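Local coordinates for protein (thiaminase I) (Bacillus subtilis, PDB 3THI), which cleaves thiamin by displacing its thiazole with a nucleophile, and so degrades the vitamin, at residues Gly67-Phe72 / Val266-Thr272. Sequence-based numbering, arbitrary orientation.
Sequences GYLLPF and VSVNSKT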
loop_
_atom_site.group_PDB
_atom_site.type_symbol
_atom_site.label_atom_id
_atom_site.label_comp_id
_atom_site.label_asym_id
_atom_site.label_seq_id
_atom_site.Cartn_x
_atom_site.Cartn_y
_atom_site.Cartn_z
ATOM N N GLY A 67 -16.771 -16.531 2.729
ATOM C CA GLY A 67 -18.142 -16.047 2.837
ATOM C C GLY A 67 -18.358 -14.869 3.778
ATOM O O GLY A 67 -19.469 -14.652 4.268
ATOM N N TYR A 68 -17.301 -14.090 3.996
ATOM C CA TYR A 68 -17.323 -12.922 4.878
ATOM C C TYR A 68 -17.866 -11.647 4.235
ATOM O O TYR A 68 -18.423 -10.786 4.916
ATOM C CB TYR A 68 -15.899 -12.606 5.344
ATOM C CG TYR A 68 -15.389 -13.470 6.452
ATOM C CD1 TYR A 68 -16.064 -13.543 7.658
ATOM C CD2 TYR A 68 -14.206 -14.184 6.314
ATOM C CE1 TYR A 68 -15.574 -14.305 8.709
ATOM C CE2 TYR A 68 -13.704 -14.954 7.360
ATOM C CZ TYR A 68 -14.394 -15.007 8.553
ATOM O OH TYR A 68 -13.915 -15.758 9.599
ATOM N N LEU A 69 -17.674 -11.526 2.926
ATOM C CA LEU A 69 -18.055 -10.326 2.204
ATOM C C LEU A 69 -19.334 -10.361 1.401
ATOM O O LEU A 69 -19.807 -11.421 0.998
ATOM C CB LEU A 69 -16.904 -9.895 1.299
ATOM C CG LEU A 69 -15.518 -9.861 1.949
ATOM C CD1 LEU A 69 -14.516 -9.298 0.949
ATOM C CD2 LEU A 69 -15.528 -9.024 3.239
ATOM N N LEU A 70 -19.904 -9.170 1.228
ATOM C CA LEU A 70 -21.125 -8.975 0.471
ATOM C C LEU A 70 -20.702 -8.334 -0.851
ATOM O O LEU A 70 -20.118 -7.255 -0.865
ATOM C CB LEU A 70 -22.086 -8.057 1.239
ATOM C CG LEU A 70 -23.510 -8.028 0.680
ATOM C CD1 LEU A 70 -24.150 -9.404 0.848
ATOM C CD2 LEU A 70 -24.325 -6.944 1.386
ATOM N N PRO A 71 -20.988 -8.999 -1.984
ATOM C CA PRO A 71 -20.602 -8.446 -3.289
ATOM C C PRO A 71 -21.340 -7.179 -3.692
ATOM O O PRO A 71 -22.471 -6.922 -3.255
ATOM C CB PRO A 71 -20.900 -9.596 -4.248
ATOM C CG PRO A 71 -22.100 -10.260 -3.600
ATOM C CD PRO A 71 -21.714 -10.275 -2.135
ATOM N N PHE A 72 -20.661 -6.369 -4.498
ATOM C CA PHE A 72 -21.232 -5.137 -5.021
ATOM C C PHE A 72 -21.665 -5.364 -6.478
ATOM O O PHE A 72 -20.844 -5.691 -7.336
ATOM C CB PHE A 72 -20.202 -4.002 -5.002
ATOM C CG PHE A 72 -19.838 -3.520 -3.628
ATOM C CD1 PHE A 72 -18.898 -4.201 -2.867
ATOM C CD2 PHE A 72 -20.404 -2.355 -3.112
ATOM C CE1 PHE A 72 -18.521 -3.734 -1.615
ATOM C CE2 PHE A 72 -20.037 -1.878 -1.864
ATOM C CZ PHE A 72 -19.089 -2.571 -1.113
ATOM N N VAL A 266 -12.751 -1.101 0.331
ATOM C CA VAL A 266 -13.822 -1.017 1.318
ATOM C C VAL A 266 -14.807 -2.132 0.987
ATOM O O VAL A 266 -15.342 -2.189 -0.134
ATOM C CB VAL A 266 -14.572 0.343 1.260
ATOM C CG1 VAL A 266 -15.368 0.549 2.541
ATOM C CG2 VAL A 266 -13.602 1.488 1.009
ATOM N N SER A 267 -15.013 -3.035 1.946
ATOM C CA SER A 267 -15.933 -4.154 1.763
ATOM C C SER A 267 -17.051 -4.134 2.793
ATOM O O SER A 267 -16.971 -3.422 3.788
ATOM C CB SER A 267 -15.179 -5.487 1.786
ATOM O OG SER A 267 -14.297 -5.553 0.678
ATOM N N VAL A 268 -18.103 -4.899 2.518
ATOM C CA VAL A 268 -19.271 -4.979 3.387
ATOM C C VAL A 268 -19.430 -6.397 3.925
ATOM O O VAL A 268 -19.293 -7.373 3.192
ATOM C CB VAL A 268 -20.550 -4.583 2.613
ATOM C CG1 VAL A 268 -21.779 -4.788 3.466
ATOM C CG2 VAL A 268 -20.448 -3.145 2.134
ATOM N N ASN A 269 -19.718 -6.498 5.215
ATOM C CA ASN A 269 -19.903 -7.783 5.867
ATOM C C ASN A 269 -21.137 -8.481 5.308
ATOM O O ASN A 269 -22.192 -7.873 5.193
ATOM C CB ASN A 269 -20.073 -7.567 7.369
ATOM C CG ASN A 269 -19.764 -8.805 8.174
ATOM O OD1 ASN A 269 -20.206 -9.904 7.839
ATOM N ND2 ASN A 269 -18.990 -8.638 9.234
ATOM N N SER A 270 -21.017 -9.764 4.976
ATOM C CA SER A 270 -22.161 -10.503 4.443
ATOM C C SER A 270 -23.252 -10.644 5.489
ATOM O O SER A 270 -24.409 -10.854 5.152
ATOM C CB SER A 270 -21.751 -11.895 3.935
ATOM O OG SER A 270 -21.281 -12.720 4.985
ATOM N N LYS A 271 -22.875 -10.504 6.754
ATOM C CA LYS A 271 -23.813 -10.629 7.857
ATOM C C LYS A 271 -24.447 -9.307 8.276
ATOM O O LYS A 271 -25.298 -9.288 9.163
ATOM C CB LYS A 271 -23.129 -11.277 9.062
ATOM C CG LYS A 271 -22.438 -12.605 8.760
ATOM C CD LYS A 271 -23.401 -13.660 8.190
ATOM C CE LYS A 271 -22.693 -15.005 7.931
ATOM N NZ LYS A 271 -22.077 -15.579 9.173
ATOM N N THR A 272 -24.070 -8.208 7.626
ATOM C CA THR A 272 -24.626 -6.902 7.983
ATOM C C THR A 272 -26.148 -6.908 7.970
ATOM O O THR A 272 -26.770 -7.536 7.114
ATOM C CB THR A 272 -24.113 -5.757 7.058
ATOM O OG1 THR A 272 -24.568 -4.498 7.575
ATOM C CG2 THR A 272 -24.624 -5.918 5.619
HETATM O O HOH W 1 -17.769 -6.579 0.131
#
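V266 meets F72 through its backbone: its carbonyl O lies 3.8 Å from F72 CE1, approaching the ring obliquely, while the CA of S267 sits at the ring edge. S267 turns its CB against the forked end of L69, 3.8 Å from CD2, and its hydroxyl is engaged with Y98 O. V268 divides its two methyls between two partners. With CG1 anti to the backbone N (chi1 175°), that branch runs alongside L70 and meets CD2 at 3.9 Å, whereas CG2 reaches F72 CZ at 3.6 Å, the two side chains crossing at about a right angle; A278 of helix 275-286 packs on the same valine. The backbone of V268 is also used twice: its O accepts from L70 N (2.7 Å), and its N donates to a water that in turn donates to L70 O, so water takes the place of a direct strand-to-strand bond. N269 directs its side chain to its own turn and to L50: OD1 accepts from K271 N at 2.9 Å, an Asx turn, while ND2 bonds L50 O. A leucine here would probably leave K271 N and L50 O without these partners and loosen the turn. S270 then grips the helix exit twice, N to Y68 O (2.8 Å) and OG to G67 O, where G67 closes helix 60-65 in a Schellman motif. A type I turn from N269 to T272 leads the chain away. The whole is a short, irregular antiparallel pairing at the end of strand 260-269, within the periplasmic-binding-protein-like fold expected of this family.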